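Local coordinates for glutamate racemase (Francisella tularensis subsp. tularensis, PDB 3OUT), which belongs to the Asp/Glu/hydantoin racemase family of two-sheet alpha/beta proteins and is modelled here with d-glutamic acid bound in a pocket, at residues F38-I41 and A42-P45; T48-R51 and A52-Q55. One frame throughout, in Å; residues are numbered along the deposited sequence.

Interaction 1 of 2, residues F38-I41 and A42-P45; sequences FGDI and ARIP. With DGL (D-glutamic acid), chain E.
Arg43 turns back to the carboxylate of Asp40, three residues earlier in the same turn, and meets it edge-on with its guanidinium; the side chain is worth following outward. CB starts 3.7 Å from Asp40 OD2, CG passes 3.8 Å from Asp40 OD1, and CD runs 3.9 Å from Asp40 OD2. A bend at chi3 (-65°) then brings the guanidinium to OD2, so that it presents its NE-NH2 edge. NE makes the shorter bond of the salt bridge, 2.8 Å to Asp40 OD2, and lands on that oxygen's syn lone pair. NH2 reaches the same OD2 at 3.1 Å but arrives from above the carboxylate plane; the two flat groups stand 74° apart. NH2 also bonds Gln60 OE1, Phe57 adds a cation-pi contact to the guanidinium, and OD2 is shared with the hydroxyl of Tyr46, a residue of the d-glutamic acid pocket, so Asp40 probably helps to position Tyr46 from the second shell.

The backbone closes the same turn. Asp40 O accepts a bond from Arg43 N at 3.0 Å, giving a beta turn with helical angles at Ile41 and Ala42, plus a weak bond from Ile44 N. Ile44 lays CG1 3.4 Å from Ile41 O, and the two isoleucines run side by side. Beyond a cis peptide, Pro45 CA comes 3.3 Å from atom O of the ligand.

The turn follows directly on the end of strand 35-39, which lies between strands 10-14 and 234-238 of the six-stranded parallel sheet. Just past the neighbouring strand, Thr239 bonds Asp40 OD1 and Ala42 N, while Ile41 rests on Val238. Across a subunit interface, Lys49 of the second subunit bonds the carbonyls of Ala42 and Ile44.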
loop_
_atom_site.group_PDB
_atom_site.type_symbol
_atom_site.label_atom_id
_atom_site.label_comp_id
_atom_site.label_asym_id
_atom_site.label_seq_id
_atom_site.Cartn_x
_atom_site.Cartn_y
_atom_site.Cartn_z
ATOM N N PHE B 38 -12.350 -3.721 11.160
ATOM C CA PHE B 38 -11.196 -3.529 10.269
ATOM C C PHE B 38 -10.187 -2.625 10.896
ATOM O O PHE B 38 -10.509 -1.479 11.245
ATOM C CB PHE B 38 -11.583 -2.957 8.905
ATOM C CG PHE B 38 -10.501 -3.140 7.854
ATOM C CD1 PHE B 38 -10.586 -4.186 6.958
ATOM C CD2 PHE B 38 -9.377 -2.337 7.845
ATOM C CE1 PHE B 38 -9.562 -4.424 6.051
ATOM C CE2 PHE B 38 -8.360 -2.553 6.928
ATOM C CZ PHE B 38 -8.470 -3.616 6.032
ATOM N N GLY B 39 -8.955 -3.085 10.997
ATOM C CA GLY B 39 -7.876 -2.212 11.438
ATOM C C GLY B 39 -6.720 -2.285 10.462
ATOM O O GLY B 39 -6.210 -3.383 10.165
ATOM N N ASP B 40 -6.292 -1.125 9.973
ATOM C CA ASP B 40 -5.152 -1.001 9.053
ATOM C C ASP B 40 -3.850 -0.950 9.846
ATOM O O ASP B 40 -3.074 0.015 9.769
ATOM C CB ASP B 40 -5.323 0.245 8.182
ATOM C CG ASP B 40 -4.335 0.345 7.061
ATOM O OD1 ASP B 40 -3.637 -0.649 6.729
ATOM O OD2 ASP B 40 -4.255 1.474 6.492
ATOM N N ILE B 41 -3.603 -2.014 10.588
ATOM C CA ILE B 41 -2.430 -2.131 11.489
ATOM C C ILE B 41 -1.075 -1.936 10.762
ATOM O O ILE B 41 -0.107 -1.469 11.358
ATOM C CB ILE B 41 -2.473 -3.459 12.306
ATOM C CG1 ILE B 41 -3.848 -3.715 12.945
ATOM C CG2 ILE B 41 -1.418 -3.440 13.423
ATOM C CD1 ILE B 41 -4.445 -2.524 13.766
ATOM N N ALA B 42 -1.006 -2.286 9.478
ATOM C CA ALA B 42 0.227 -2.121 8.700
ATOM C C ALA B 42 0.666 -0.669 8.573
ATOM O O ALA B 42 1.854 -0.406 8.434
ATOM C CB ALA B 42 0.068 -2.740 7.310
ATOM N N ARG B 43 -0.278 0.280 8.606
ATOM C CA ARG B 43 0.043 1.686 8.261
ATOM C C ARG B 43 -0.289 2.695 9.349
ATOM O O ARG B 43 -0.090 3.901 9.145
ATOM C CB ARG B 43 -0.630 2.040 6.911
ATOM C CG ARG B 43 -0.332 1.053 5.841
ATOM C CD ARG B 43 -0.878 1.449 4.459
ATOM N NE ARG B 43 -2.342 1.485 4.411
ATOM C CZ ARG B 43 -3.068 1.446 3.318
ATOM N NH1 ARG B 43 -2.499 1.430 2.105
ATOM N NH2 ARG B 43 -4.402 1.510 3.445
ATOM N N ILE B 44 -0.764 2.232 10.505
ATOM C CA ILE B 44 -0.903 3.101 11.678
ATOM C C ILE B 44 0.472 3.648 12.126
ATOM O O ILE B 44 1.524 3.012 11.943
ATOM C CB ILE B 44 -1.647 2.436 12.859
ATOM C CG1 ILE B 44 -0.967 1.129 13.333
ATOM C CG2 ILE B 44 -3.139 2.255 12.513
ATOM C CD1 ILE B 44 -1.659 0.498 14.591
ATOM N N PRO B 45 0.480 4.835 12.733
ATOM C CA PRO B 45 -0.670 5.672 13.051
ATOM C C PRO B 45 -1.139 6.498 11.867
ATOM O O PRO B 45 -0.342 6.874 10.992
ATOM C CB PRO B 45 -0.135 6.598 14.140
ATOM C CG PRO B 45 1.283 6.774 13.746
ATOM C CD PRO B 45 1.720 5.447 13.202
HETATM N N DGL E . -5.511 4.952 15.788
HETATM C CA DGL E . -5.007 6.360 15.955
HETATM C C DGL E . -3.946 6.667 14.937
HETATM O O DGL E . -3.852 5.939 13.922
HETATM C CB DGL E . -6.083 7.427 15.791
HETATM C CG DGL E . -7.334 7.235 16.661
HETATM C CD DGL E . -8.273 8.425 16.696
HETATM O OE1 DGL E . -7.919 9.505 16.187
HETATM O OE2 DGL E . -9.375 8.268 17.293
HETATM O OXT DGL E . -3.219 7.681 15.069
#

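Interaction 2 of 2, residues T48-R51 and A52-Q55; sequences TKSR and ATIQ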
loop_
_atom_site.group_PDB
_atom_site.type_symbol
_atom_site.label_atom_id
_atom_site.label_comp_id
_atom_site.label_asym_id
_atom_site.label_seq_id
_atom_site.Cartn_x
_atom_site.Cartn_y
_atom_site.Cartn_z
ATOM N N THR B 48 -0.584 11.172 12.483
ATOM C CA THR B 48 0.563 11.973 12.088
ATOM C C THR B 48 0.767 11.993 10.569
ATOM O O THR B 48 1.824 12.435 10.130
ATOM C CB THR B 48 1.847 11.425 12.769
ATOM O OG1 THR B 48 2.057 10.086 12.364
ATOM C CG2 THR B 48 1.695 11.514 14.279
ATOM N N LYS B 49 -0.219 11.531 9.790
ATOM C CA LYS B 49 -0.122 11.471 8.323
ATOM C C LYS B 49 -0.874 12.665 7.706
ATOM O O LYS B 49 -1.604 13.366 8.403
ATOM C CB LYS B 49 -0.664 10.116 7.824
ATOM C CG LYS B 49 -0.052 8.823 8.442
ATOM C CD LYS B 49 1.453 8.697 8.205
ATOM C CE LYS B 49 2.185 7.650 9.132
ATOM N NZ LYS B 49 1.665 6.212 9.046
ATOM N N SER B 50 -0.670 12.898 6.423
ATOM C CA SER B 50 -1.306 13.990 5.691
ATOM C C SER B 50 -2.780 13.720 5.409
ATOM O O SER B 50 -3.245 12.566 5.381
ATOM C CB SER B 50 -0.626 14.240 4.349
ATOM O OG SER B 50 -0.971 13.238 3.413
ATOM N N ARG B 51 -3.511 14.779 5.127
ATOM C CA ARG B 51 -4.909 14.606 4.719
ATOM C C ARG B 51 -5.042 13.755 3.458
ATOM O O ARG B 51 -5.958 12.912 3.366
ATOM C CB ARG B 51 -5.573 15.943 4.505
ATOM C CG ARG B 51 -5.892 16.704 5.740
ATOM C CD ARG B 51 -6.374 18.032 5.181
ATOM N NE ARG B 51 -6.767 19.104 6.062
ATOM C CZ ARG B 51 -5.962 19.909 6.742
ATOM N NH1 ARG B 51 -4.640 19.742 6.789
ATOM N NH2 ARG B 51 -6.514 20.875 7.423
ATOM N N ALA B 52 -4.170 13.963 2.468
ATOM C CA ALA B 52 -4.270 13.238 1.179
ATOM C C ALA B 52 -4.073 11.751 1.421
ATOM O O ALA B 52 -4.803 10.914 0.875
ATOM C CB ALA B 52 -3.264 13.781 0.153
ATOM N N THR B 53 -3.125 11.412 2.275
ATOM C CA THR B 53 -2.835 10.012 2.528
ATOM C C THR B 53 -3.903 9.336 3.382
ATOM O O THR B 53 -4.283 8.199 3.115
ATOM C CB THR B 53 -1.457 9.872 3.171
ATOM O OG1 THR B 53 -0.510 10.147 2.149
ATOM C CG2 THR B 53 -1.219 8.442 3.628
ATOM N N ILE B 54 -4.432 10.052 4.367
ATOM C CA ILE B 54 -5.518 9.512 5.174
ATOM C C ILE B 54 -6.719 9.225 4.298
ATOM O O ILE B 54 -7.335 8.157 4.445
ATOM C CB ILE B 54 -5.887 10.408 6.370
ATOM C CG1 ILE B 54 -4.704 10.434 7.378
ATOM C CG2 ILE B 54 -7.200 9.913 7.005
ATOM C CD1 ILE B 54 -4.752 11.591 8.364
ATOM N N GLN B 55 -7.050 10.130 3.372
ATOM C CA GLN B 55 -8.150 9.873 2.442
ATOM C C GLN B 55 -7.915 8.666 1.536
ATOM O O GLN B 55 -8.841 7.907 1.296
ATOM C CB GLN B 55 -8.498 11.100 1.590
ATOM C CG GLN B 55 -9.059 12.223 2.408
ATOM C CD GLN B 55 -9.681 13.347 1.591
ATOM O OE1 GLN B 55 -9.487 13.465 0.386
ATOM N NE2 GLN B 55 -10.528 14.135 2.249
#
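Ser50 and Thr53 meet where helix 51-67 starts, with Ser50 at the N-cap. Three hydrogen bonds join the two segments. Ser50 OG accepts from Thr53 N at 3.0 Å, the classical capping bond; chi1 of 75° sets OG between the backbone N and the carbonyl carbon, from where it can reach forward to the first turn. Ser50 O then takes Ile54 N at 3.0 Å, the donor lying nearly in line with the C=O bond, and Arg51 O takes Gln55 N at 3.0 Å. With these two bonds the regular i to i+4 pattern begins. Lys49 bends at chi2 and chi4, taking NZ back to Pro45 O, and the amide nitrogen of Gln55 bonds Ile83 O.

Charged groups of other chains join in at the same helix end. Asp240 OD1 of the second subunit is hydrogen-bonded to both Ser50 OG and Thr53 OG1, Glu261 OE2 of the third subunit is bonded to Arg51 N, and Arg51, extended from CG to NE, makes a cation-pi contact with Tyr237 of that third subunit. Acids placed at a helix N-terminus are probably favoured by its dipole.

Van der Waals contacts complete the account. Ile54 lies against the backbone of Lys49 and Ser50, its CG1 3.3 Å from Ser50 O and 4.1 Å from Lys49 CB, while its CD1 lies 3.6 Å from Lys49 O. Gln55 CG sits 3.3 Å from Arg51 O.

The first turn of helix 51-67 thus has helix 78-92 against one part of its surface, where Ile54 touches Thr79 and Ile83, while Thr53 packs on Thr239 of the second subunit.

Interaction 1 comes first along the chain and interaction 2 follows it, their centres about 13 Å apart. Together they bracket one strand-to-helix connection: residues 38-45 turn off the end of strand 35-39, and helix 51-67 starts within residues 48-55. The two touch through Lys49, whose NZ comes 2.9 Å from Arg43 O, so the two ends of the connection lie against each other. Between them lie Tyr46 and Gly47, whose backbone nitrogens bond d-glutamic acid, so this pocket segment is bounded by a turn on one side and a capped helix on the other. Both interactions also touch the second subunit, which places the connection at a subunit interface beside the ligand.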